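Local coordinates for metallocarboxypeptidase (Trypanosoma cruzi, PDB 3DWC), which probably acts as a broad-specificity, metal-dependent carboxypeptidase of the M32 family, releasing C-terminal amino acids other than proline from peptides, at residues B[128-139]-B[407-417]; B[380-388]-B[398-408]. All coordinates share one frame; numbering follows the deposited sequence.

Contact 1: B[128-139]-B[407-417]; sequences FLPTLKELIALF and LQDVHWSGGMF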
loop_
_atom_site.group_PDB
_atom_site.type_symbol
_atom_site.label_atom_id
_atom_site.label_comp_id
_atom_site.label_asym_id
_atom_site.label_seq_id
_atom_site.Cartn_x
_atom_site.Cartn_y
_atom_site.Cartn_z
ATOM N N PHE B 128 -0.656 -30.513 -19.904
ATOM C CA PHE B 128 -0.075 -30.171 -18.608
ATOM C C PHE B 128 0.995 -31.175 -18.216
ATOM O O PHE B 128 2.007 -30.804 -17.638
ATOM C CB PHE B 128 -1.152 -30.106 -17.527
ATOM C CG PHE B 128 -0.657 -29.548 -16.208
ATOM C CD1 PHE B 128 -0.087 -28.273 -16.140
ATOM C CD2 PHE B 128 -0.763 -30.289 -15.040
ATOM C CE1 PHE B 128 0.374 -27.752 -14.926
ATOM C CE2 PHE B 128 -0.303 -29.770 -13.815
ATOM C CZ PHE B 128 0.271 -28.502 -13.765
ATOM N N LEU B 129 0.781 -32.437 -18.587
ATOM C CA LEU B 129 1.544 -33.580 -18.061
ATOM C C LEU B 129 3.064 -33.460 -18.086
ATOM O O LEU B 129 3.714 -33.923 -17.151
ATOM C CB LEU B 129 1.127 -34.876 -18.770
ATOM C CG LEU B 129 1.822 -36.180 -18.357
ATOM C CD1 LEU B 129 1.699 -36.438 -16.848
ATOM C CD2 LEU B 129 1.255 -37.343 -19.155
ATOM N N PRO B 130 3.644 -32.885 -19.162
ATOM C CA PRO B 130 5.104 -32.739 -19.160
ATOM C C PRO B 130 5.588 -31.831 -18.031
ATOM O O PRO B 130 6.518 -32.203 -17.305
ATOM C CB PRO B 130 5.410 -32.138 -20.545
ATOM C CG PRO B 130 4.202 -32.448 -21.382
ATOM C CD PRO B 130 3.050 -32.386 -20.417
ATOM N N THR B 131 4.948 -30.668 -17.885
ATOM C CA THR B 131 5.170 -29.790 -16.728
ATOM C C THR B 131 4.964 -30.551 -15.416
ATOM O O THR B 131 5.845 -30.567 -14.568
ATOM C CB THR B 131 4.195 -28.583 -16.691
ATOM O OG1 THR B 131 4.333 -27.790 -17.874
ATOM C CG2 THR B 131 4.475 -27.715 -15.465
ATOM N N LEU B 132 3.802 -31.190 -15.277
ATOM C CA LEU B 132 3.432 -31.868 -14.029
ATOM C C LEU B 132 4.507 -32.888 -13.621
ATOM O O LEU B 132 4.914 -32.920 -12.459
ATOM C CB LEU B 132 2.026 -32.503 -14.152
ATOM C CG LEU B 132 1.154 -32.913 -12.929
ATOM C CD1 LEU B 132 1.021 -34.415 -12.825
ATOM C CD2 LEU B 132 1.568 -32.305 -11.544
ATOM N N LYS B 133 4.996 -33.677 -14.579
ATOM C CA LYS B 133 6.115 -34.600 -14.340
ATOM C C LYS B 133 7.341 -33.898 -13.766
ATOM O O LYS B 133 8.032 -34.470 -12.929
ATOM C CB LYS B 133 6.523 -35.329 -15.632
ATOM C CG LYS B 133 5.577 -36.463 -16.053
ATOM C CD LYS B 133 5.774 -36.896 -17.518
ATOM C CE LYS B 133 6.754 -38.064 -17.681
ATOM N NZ LYS B 133 8.187 -37.689 -17.467
ATOM N N GLU B 134 7.618 -32.675 -14.225
ATOM C CA GLU B 134 8.801 -31.909 -13.761
ATOM C C GLU B 134 8.604 -31.326 -12.352
ATOM O O GLU B 134 9.538 -31.294 -11.543
ATOM C CB GLU B 134 9.136 -30.761 -14.721
ATOM C CG GLU B 134 9.695 -31.182 -16.067
ATOM C CD GLU B 134 10.165 -29.977 -16.875
ATOM O OE1 GLU B 134 9.531 -29.662 -17.918
ATOM O OE2 GLU B 134 11.149 -29.330 -16.445
ATOM N N LEU B 135 7.398 -30.835 -12.093
ATOM C CA LEU B 135 6.991 -30.397 -10.738
ATOM C C LEU B 135 7.207 -31.513 -9.733
ATOM O O LEU B 135 7.947 -31.356 -8.774
ATOM C CB LEU B 135 5.534 -29.953 -10.741
ATOM C CG LEU B 135 5.310 -28.650 -11.511
ATOM C CD1 LEU B 135 3.838 -28.394 -11.719
ATOM C CD2 LEU B 135 5.986 -27.469 -10.785
ATOM N N ILE B 136 6.610 -32.665 -10.008
ATOM C CA ILE B 136 6.710 -33.802 -9.111
ATOM C C ILE B 136 8.170 -34.211 -8.880
ATOM O O ILE B 136 8.514 -34.663 -7.790
ATOM C CB ILE B 136 5.870 -35.026 -9.614
ATOM C CG1 ILE B 136 4.383 -34.673 -9.684
ATOM C CG2 ILE B 136 6.048 -36.250 -8.701
ATOM C CD1 ILE B 136 3.757 -34.328 -8.337
ATOM N N ALA B 137 9.030 -34.059 -9.887
ATOM C CA ALA B 137 10.448 -34.391 -9.716
ATOM C C ALA B 137 11.160 -33.327 -8.886
ATOM O O ALA B 137 12.041 -33.639 -8.094
ATOM C CB ALA B 137 11.127 -34.560 -11.068
ATOM N N LEU B 138 10.763 -32.072 -9.081
ATOM C CA LEU B 138 11.274 -30.941 -8.291
ATOM C C LEU B 138 10.888 -31.057 -6.800
ATOM O O LEU B 138 11.732 -30.835 -5.912
ATOM C CB LEU B 138 10.738 -29.623 -8.869
ATOM C CG LEU B 138 11.444 -28.295 -8.575
ATOM C CD1 LEU B 138 11.083 -27.777 -7.195
ATOM C CD2 LEU B 138 12.942 -28.396 -8.718
ATOM N N PHE B 139 9.619 -31.403 -6.545
ATOM C CA PHE B 139 9.092 -31.580 -5.179
ATOM C C PHE B 139 9.801 -32.692 -4.456
ATOM O O PHE B 139 10.126 -32.553 -3.268
ATOM C CB PHE B 139 7.597 -31.934 -5.188
ATOM C CG PHE B 139 6.699 -30.847 -5.682
ATOM C CD1 PHE B 139 5.568 -31.163 -6.411
ATOM C CD2 PHE B 139 6.950 -29.499 -5.388
ATOM C CE1 PHE B 139 4.719 -30.177 -6.854
ATOM C CE2 PHE B 139 6.101 -28.518 -5.823
ATOM C CZ PHE B 139 4.995 -28.849 -6.561
ATOM N N LEU B 407 -7.043 -30.963 -12.459
ATOM C CA LEU B 407 -6.520 -29.628 -12.826
ATOM C C LEU B 407 -7.164 -28.434 -12.094
ATOM O O LEU B 407 -6.778 -27.290 -12.347
ATOM C CB LEU B 407 -6.664 -29.381 -14.335
ATOM C CG LEU B 407 -5.965 -30.316 -15.326
ATOM C CD1 LEU B 407 -6.269 -29.847 -16.745
ATOM C CD2 LEU B 407 -4.445 -30.397 -15.083
ATOM N N GLN B 408 -8.138 -28.675 -11.220
ATOM C CA GLN B 408 -8.911 -27.586 -10.650
ATOM C C GLN B 408 -8.145 -26.659 -9.712
ATOM O O GLN B 408 -8.488 -25.493 -9.621
ATOM C CB GLN B 408 -10.141 -28.128 -9.916
ATOM C CG GLN B 408 -9.833 -28.850 -8.623
ATOM C CD GLN B 408 -11.068 -29.234 -7.863
ATOM O OE1 GLN B 408 -11.419 -28.627 -6.824
ATOM N NE2 GLN B 408 -11.746 -30.234 -8.357
ATOM N N ASP B 409 -7.127 -27.154 -9.001
ATOM C CA ASP B 409 -6.425 -26.302 -8.019
ATOM C C ASP B 409 -5.067 -25.785 -8.545
ATOM O O ASP B 409 -4.290 -26.540 -9.140
ATOM C CB ASP B 409 -6.228 -27.033 -6.676
ATOM C CG ASP B 409 -7.516 -27.133 -5.853
ATOM O OD1 ASP B 409 -7.691 -28.153 -5.156
ATOM O OD2 ASP B 409 -8.355 -26.193 -5.871
ATOM N N VAL B 410 -4.799 -24.510 -8.267
ATOM C CA VAL B 410 -3.537 -23.835 -8.627
ATOM C C VAL B 410 -2.288 -24.362 -7.894
ATOM O O VAL B 410 -1.161 -24.260 -8.396
ATOM C CB VAL B 410 -3.642 -22.303 -8.322
ATOM C CG1 VAL B 410 -3.626 -22.047 -6.835
ATOM C CG2 VAL B 410 -2.524 -21.520 -9.059
ATOM N N HIS B 411 -2.516 -24.957 -6.729
ATOM C CA HIS B 411 -1.476 -25.272 -5.750
ATOM C C HIS B 411 -0.214 -25.897 -6.333
ATOM O O HIS B 411 0.889 -25.442 -6.038
ATOM C CB HIS B 411 -2.077 -26.166 -4.648
ATOM C CG HIS B 411 -3.094 -25.454 -3.804
ATOM N ND1 HIS B 411 -4.280 -24.971 -4.320
ATOM C CD2 HIS B 411 -3.084 -25.100 -2.494
ATOM C CE1 HIS B 411 -4.956 -24.352 -3.368
ATOM N NE2 HIS B 411 -4.256 -24.419 -2.248
ATOM N N TRP B 412 -0.356 -26.930 -7.147
ATOM C CA TRP B 412 0.824 -27.616 -7.645
ATOM C C TRP B 412 1.624 -26.761 -8.658
ATOM O O TRP B 412 2.854 -26.860 -8.722
ATOM C CB TRP B 412 0.448 -28.966 -8.246
ATOM C CG TRP B 412 -0.129 -29.936 -7.264
ATOM C CD1 TRP B 412 -0.165 -29.816 -5.885
ATOM C CD2 TRP B 412 -0.719 -31.203 -7.572
ATOM N NE1 TRP B 412 -0.765 -30.929 -5.337
ATOM C CE2 TRP B 412 -1.115 -31.792 -6.346
ATOM C CE3 TRP B 412 -0.980 -31.889 -8.769
ATOM C CZ2 TRP B 412 -1.746 -33.045 -6.282
ATOM C CZ3 TRP B 412 -1.609 -33.142 -8.704
ATOM C CH2 TRP B 412 -1.979 -33.704 -7.466
ATOM N N SER B 413 0.921 -25.932 -9.429
ATOM C CA SER B 413 1.565 -24.937 -10.304
ATOM C C SER B 413 2.494 -24.019 -9.541
ATOM O O SER B 413 3.607 -23.717 -10.006
ATOM C CB SER B 413 0.521 -24.065 -10.980
ATOM O OG SER B 413 -0.345 -24.886 -11.719
ATOM N N GLY B 414 2.036 -23.576 -8.365
ATOM C CA GLY B 414 2.747 -22.562 -7.598
ATOM C C GLY B 414 3.700 -23.194 -6.614
ATOM O O GLY B 414 4.114 -22.545 -5.647
ATOM N N GLY B 415 4.010 -24.472 -6.825
ATOM C CA GLY B 415 4.988 -25.165 -6.010
ATOM C C GLY B 415 4.604 -25.349 -4.555
ATOM O O GLY B 415 5.463 -25.228 -3.679
ATOM N N MET B 416 3.323 -25.634 -4.307
ATOM C CA MET B 416 2.808 -25.906 -2.977
ATOM C C MET B 416 2.380 -27.364 -2.860
ATOM O O MET B 416 1.314 -27.766 -3.349
ATOM C CB MET B 416 1.645 -24.973 -2.676
ATOM C CG MET B 416 2.071 -23.504 -2.550
ATOM S SD MET B 416 0.672 -22.458 -2.127
ATOM C CE MET B 416 -0.024 -22.192 -3.756
ATOM N N PHE B 417 3.256 -28.155 -2.242
ATOM C CA PHE B 417 3.051 -29.570 -2.035
ATOM C C PHE B 417 3.221 -29.791 -0.544
ATOM O O PHE B 417 4.170 -29.254 0.054
ATOM C CB PHE B 417 4.113 -30.362 -2.809
ATOM C CG PHE B 417 3.572 -31.554 -3.537
ATOM C CD1 PHE B 417 2.778 -31.391 -4.650
ATOM C CD2 PHE B 417 3.845 -32.832 -3.105
ATOM C CE1 PHE B 417 2.268 -32.489 -5.324
ATOM C CE2 PHE B 417 3.343 -33.925 -3.785
ATOM C CZ PHE B 417 2.560 -33.745 -4.893
#
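Phe139 and Phe417 make the aromatic part of this contact. The two rings are tilted by only 23° but offset from one another, with centroids 4.4 Å apart. What lies over the centre of the Phe139 ring is the CB of Phe417, a CH-pi contact with CB 3.8 Å from the ring centroid and almost on the normal. The Phe139 ring can lie under that methylene because its CG stands beside the backbone N and anti to the carbonyl carbon (chi1 -67°). Its far edge meets backbone: Gly415 CA sits in the ring plane 3.5 Å from Phe139 CE2, and the carbonyl O of Trp412 also approaches that rim near the plane.

Apolar side chains line the same side of the helix. Ile136 reaches Phe417 with its CD1 end, 3.7 Å from Phe417 CZ, and Leu132 sends CD2 to within 3.8 Å of Trp412 CE3. One turn before Phe139, Leu135 packs a methyl on a backbone carbonyl, its CD1 3.5 Å from Trp412 O. Near the start of the segment, Phe128 and Leu407 run antiparallel alongside one another, Phe128 CD2 lying 3.7 Å from Leu407 CD2.

Several polar groups of the loop are tied within it or to other helices. A type I turn from Trp412 to Gly415 is closed by Gly415 N to Trp412 O, while Met416 N bonds to His411 O. The indole NE1 of Trp412 donates to Glu369.

In the fold, residues 407-417 belong to the connection between helices 382-394 and 421-441, and they lie against helix 125-147. Helix 358-374 also borders the contact, touching Ile136 through Leu372 and Phe417 through Met373; helix 99-122 packs on Ser413 through Trp116, and helix 154-162 reaches Phe417 through Tyr155.

Contact 2: B[380-388]-B[398-408]; sequences EEVPRVWNE and TLGNDKEGCLQ
Asn387 OD1 takes up two successive backbone N-H groups of the loop. Thr398 N donates to Asn387 OD1 at 2.9 Å, fairly straight at 162° and in the carbonyl plane; Leu399 N adds a weak, more bent bond to Asn387 OD1 at 3.1 Å. With CG anti to the backbone N (chi1 177°), the amide is carried out from the helix to this corner, where a type II turn runs from Thr398 to Asn401.

The indole of Trp386 lies flat against the Gly405-Cys406 backbone. Cys406 CA sits 3.5 Å from the centroid of the six-membered ring of Trp386, a CH-pi contact over the face, while Gly405 C lies above the NE1 side. NE1 itself donates to a water 3.1 Å away, lying in the indole plane, and that water donates to Glu404 O at 2.8 Å. Cys406 CB also packs on Val382 CG1, at 3.5 Å, and Cys406 SG touches Pro383 CG.

Within the loop, Asn401 OD1 accepts from Glu404 N, and Asn401 ND2 donates to Glu404 OE1 at 3.0 Å, on the anti lone pair of that carboxylate oxygen. Gln408 NE2 donates to the backbone O of Leu348, and its OE1 accepts from the backbone N of Arg350.

The Asn401 arrangement is an Asx motif, and the whole is a helix whose following loop folds back along its side.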
loop_
_atom_site.group_PDB
_atom_site.type_symbol
_atom_site.label_atom_id
_atom_site.label_comp_id
_atom_site.label_asym_id
_atom_site.label_seq_id
_atom_site.Cartn_x
_atom_site.Cartn_y
_atom_site.Cartn_z
ATOM N N GLU B 380 1.465 -39.386 -14.624
ATOM C CA GLU B 380 0.651 -40.114 -15.612
ATOM C C GLU B 380 -0.707 -40.583 -15.093
ATOM O O GLU B 380 -1.710 -40.529 -15.810
ATOM C CB GLU B 380 1.413 -41.382 -16.083
ATOM C CG GLU B 380 2.427 -41.211 -17.204
ATOM C CD GLU B 380 3.768 -40.575 -16.768
ATOM O OE1 GLU B 380 4.702 -40.592 -17.611
ATOM O OE2 GLU B 380 3.890 -40.056 -15.620
ATOM N N GLU B 381 -0.709 -41.065 -13.851
ATOM C CA GLU B 381 -1.822 -41.803 -13.275
ATOM C C GLU B 381 -2.776 -40.940 -12.451
ATOM O O GLU B 381 -3.795 -41.441 -11.968
ATOM C CB GLU B 381 -1.254 -42.913 -12.392
ATOM C CG GLU B 381 -0.244 -43.814 -13.137
ATOM C CD GLU B 381 0.371 -44.895 -12.259
ATOM O OE1 GLU B 381 1.536 -44.731 -11.844
ATOM O OE2 GLU B 381 -0.298 -45.915 -11.983
ATOM N N VAL B 382 -2.444 -39.658 -12.287
ATOM C CA VAL B 382 -3.207 -38.768 -11.405
ATOM C C VAL B 382 -4.701 -38.743 -11.739
ATOM O O VAL B 382 -5.523 -38.948 -10.841
ATOM C CB VAL B 382 -2.617 -37.334 -11.348
ATOM C CG1 VAL B 382 -3.593 -36.351 -10.618
ATOM C CG2 VAL B 382 -1.253 -37.358 -10.668
ATOM N N PRO B 383 -5.059 -38.505 -13.010
ATOM C CA PRO B 383 -6.480 -38.489 -13.409
ATOM C C PRO B 383 -7.254 -39.744 -13.058
ATOM O O PRO B 383 -8.382 -39.661 -12.557
ATOM C CB PRO B 383 -6.410 -38.329 -14.929
ATOM C CG PRO B 383 -5.127 -37.593 -15.146
ATOM C CD PRO B 383 -4.186 -38.207 -14.166
ATOM N N ARG B 384 -6.644 -40.887 -13.328
ATOM C CA ARG B 384 -7.239 -42.175 -13.008
ATOM C C ARG B 384 -7.533 -42.284 -11.511
ATOM O O ARG B 384 -8.645 -42.602 -11.105
ATOM C CB ARG B 384 -6.296 -43.296 -13.462
ATOM C CG ARG B 384 -6.939 -44.673 -13.606
ATOM C CD ARG B 384 -6.455 -45.651 -12.539
ATOM N NE ARG B 384 -4.992 -45.671 -12.440
ATOM C CZ ARG B 384 -4.306 -46.235 -11.447
ATOM N NH1 ARG B 384 -4.931 -46.858 -10.455
ATOM N NH2 ARG B 384 -2.979 -46.178 -11.457
ATOM N N VAL B 385 -6.530 -41.985 -10.703
ATOM C CA VAL B 385 -6.618 -42.102 -9.253
ATOM C C VAL B 385 -7.505 -40.998 -8.638
ATOM O O VAL B 385 -8.160 -41.228 -7.642
ATOM C CB VAL B 385 -5.201 -42.038 -8.633
ATOM C CG1 VAL B 385 -5.279 -42.048 -7.116
ATOM C CG2 VAL B 385 -4.322 -43.209 -9.150
ATOM N N TRP B 386 -7.508 -39.810 -9.241
ATOM C CA TRP B 386 -8.395 -38.711 -8.827
ATOM C C TRP B 386 -9.842 -39.134 -8.953
ATOM O O TRP B 386 -10.647 -38.920 -8.039
ATOM C CB TRP B 386 -8.181 -37.496 -9.716
ATOM C CG TRP B 386 -8.819 -36.276 -9.195
ATOM C CD1 TRP B 386 -10.128 -35.929 -9.278
ATOM C CD2 TRP B 386 -8.162 -35.223 -8.511
ATOM N NE1 TRP B 386 -10.335 -34.709 -8.675
ATOM C CE2 TRP B 386 -9.138 -34.256 -8.193
ATOM C CE3 TRP B 386 -6.837 -34.999 -8.121
ATOM C CZ2 TRP B 386 -8.837 -33.093 -7.515
ATOM C CZ3 TRP B 386 -6.533 -33.813 -7.425
ATOM C CH2 TRP B 386 -7.526 -32.884 -7.149
ATOM N N ASN B 387 -10.147 -39.752 -10.099
ATOM C CA ASN B 387 -11.473 -40.292 -10.383
ATOM C C ASN B 387 -11.875 -41.437 -9.440
ATOM O O ASN B 387 -13.025 -41.510 -8.985
ATOM C CB ASN B 387 -11.539 -40.761 -11.833
ATOM C CG ASN B 387 -12.868 -41.412 -12.169
ATOM O OD1 ASN B 387 -13.911 -40.764 -12.151
ATOM N ND2 ASN B 387 -12.836 -42.706 -12.448
ATOM N N GLU B 388 -10.941 -42.351 -9.184
ATOM C CA GLU B 388 -11.182 -43.468 -8.262
ATOM C C GLU B 388 -11.604 -42.972 -6.886
ATOM O O GLU B 388 -12.574 -43.444 -6.292
ATOM C CB GLU B 388 -9.916 -44.309 -8.092
ATOM C CG GLU B 388 -9.597 -45.231 -9.260
ATOM C CD GLU B 388 -8.305 -46.020 -9.045
ATOM O OE1 GLU B 388 -8.095 -47.052 -9.743
ATOM O OE2 GLU B 388 -7.497 -45.609 -8.177
ATOM N N THR B 398 -15.073 -38.149 -12.399
ATOM C CA THR B 398 -14.323 -37.109 -13.104
ATOM C C THR B 398 -13.606 -37.599 -14.370
ATOM O O THR B 398 -12.972 -36.793 -15.059
ATOM C CB THR B 398 -13.239 -36.498 -12.182
ATOM O OG1 THR B 398 -12.279 -37.506 -11.834
ATOM C CG2 THR B 398 -13.861 -35.911 -10.910
ATOM N N LEU B 399 -13.680 -38.898 -14.672
ATOM C CA LEU B 399 -12.986 -39.455 -15.856
ATOM C C LEU B 399 -13.349 -38.623 -17.074
ATOM O O LEU B 399 -14.536 -38.463 -17.390
ATOM C CB LEU B 399 -13.319 -40.938 -16.092
ATOM C CG LEU B 399 -12.383 -41.696 -17.058
ATOM C CD1 LEU B 399 -12.071 -43.098 -16.548
ATOM C CD2 LEU B 399 -12.957 -41.777 -18.475
ATOM N N GLY B 400 -12.320 -38.030 -17.687
ATOM C CA GLY B 400 -12.479 -37.209 -18.897
ATOM C C GLY B 400 -12.720 -35.748 -18.594
ATOM O O GLY B 400 -12.739 -34.929 -19.502
ATOM N N ASN B 401 -12.901 -35.427 -17.314
ATOM C CA ASN B 401 -13.159 -34.056 -16.849
ATOM C C ASN B 401 -12.057 -33.591 -15.908
ATOM O O ASN B 401 -12.278 -33.381 -14.712
ATOM C CB ASN B 401 -14.512 -33.958 -16.135
ATOM C CG ASN B 401 -14.938 -32.523 -15.883
ATOM O OD1 ASN B 401 -14.160 -31.593 -16.069
ATOM N ND2 ASN B 401 -16.185 -32.339 -15.459
ATOM N N ASP B 402 -10.868 -33.397 -16.465
ATOM C CA ASP B 402 -9.711 -33.016 -15.666
ATOM C C ASP B 402 -9.799 -31.571 -15.196
ATOM O O ASP B 402 -9.331 -31.239 -14.099
ATOM C CB ASP B 402 -8.450 -33.294 -16.465
ATOM C CG ASP B 402 -8.352 -34.744 -16.851
ATOM O OD1 ASP B 402 -8.387 -35.604 -15.933
ATOM O OD2 ASP B 402 -8.278 -35.030 -18.065
ATOM N N LYS B 403 -10.438 -30.729 -16.004
ATOM C CA LYS B 403 -10.772 -29.340 -15.630
ATOM C C LYS B 403 -11.360 -29.180 -14.204
ATOM O O LYS B 403 -10.884 -28.364 -13.379
ATOM C CB LYS B 403 -11.769 -28.800 -16.669
ATOM C CG LYS B 403 -12.333 -27.400 -16.370
ATOM C CD LYS B 403 -12.787 -26.722 -17.669
ATOM C CE LYS B 403 -13.144 -25.281 -17.485
ATOM N NZ LYS B 403 -13.450 -24.660 -18.782
ATOM N N GLU B 404 -12.409 -29.956 -13.935
ATOM C CA GLU B 404 -13.058 -29.992 -12.619
ATOM C C GLU B 404 -12.579 -31.192 -11.804
ATOM O O GLU B 404 -13.081 -31.439 -10.711
ATOM C CB GLU B 404 -14.583 -30.045 -12.788
ATOM C CG GLU B 404 -15.143 -28.995 -13.757
ATOM C CD GLU B 404 -16.662 -28.931 -13.726
ATOM O OE1 GLU B 404 -17.303 -29.836 -14.262
ATOM O OE2 GLU B 404 -17.220 -27.986 -13.130
ATOM N N GLY B 405 -11.623 -31.934 -12.347
ATOM C CA GLY B 405 -10.944 -33.026 -11.661
ATOM C C GLY B 405 -9.578 -32.562 -11.196
ATOM O O GLY B 405 -9.478 -31.563 -10.490
ATOM N N CYS B 406 -8.520 -33.257 -11.619
ATOM C CA CYS B 406 -7.160 -33.008 -11.102
ATOM C C CYS B 406 -6.553 -31.644 -11.425
ATOM O O CYS B 406 -5.669 -31.193 -10.697
ATOM C CB CYS B 406 -6.184 -34.145 -11.491
ATOM S SG CYS B 406 -5.904 -34.429 -13.256
ATOM N N LEU B 407 -7.043 -30.963 -12.459
ATOM C CA LEU B 407 -6.520 -29.628 -12.826
ATOM C C LEU B 407 -7.164 -28.434 -12.094
ATOM O O LEU B 407 -6.778 -27.290 -12.347
ATOM C CB LEU B 407 -6.664 -29.381 -14.335
ATOM C CG LEU B 407 -5.965 -30.316 -15.326
ATOM C CD1 LEU B 407 -6.269 -29.847 -16.745
ATOM C CD2 LEU B 407 -4.445 -30.397 -15.083
ATOM N N GLN B 408 -8.138 -28.675 -11.220
ATOM C CA GLN B 408 -8.911 -27.586 -10.650
ATOM C C GLN B 408 -8.145 -26.659 -9.712
ATOM O O GLN B 408 -8.488 -25.493 -9.621
ATOM C CB GLN B 408 -10.141 -28.128 -9.916
ATOM C CG GLN B 408 -9.833 -28.850 -8.623
ATOM C CD GLN B 408 -11.068 -29.234 -7.863
ATOM O OE1 GLN B 408 -11.419 -28.627 -6.824
ATOM N NE2 GLN B 408 -11.746 -30.234 -8.357
HETATM O O HOH W 1 -13.113 -33.385 -8.741
#

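How the contacts relate
Contacts 1 and 2 share Leu407 and Gln408, and their centres are about 14 Å apart. Contact 2 is local in sequence, folding 398-408 back on 380-388, whereas contact 1 carries the next part of the same loop to helix 125-147, far earlier in the chain. They also touch directly: Leu129 CD1 lies 3.7 Å from Glu380 N, and Val382 CG1, which faces Cys406 in contact 2, is 4.2 Å from Trp412 CZ3 of contact 1. Neither belongs to the cobalt site of His267, His271 and Glu298, although in contact 1 the side chain of Met416 comes within about 12 Å of the cobalt ion.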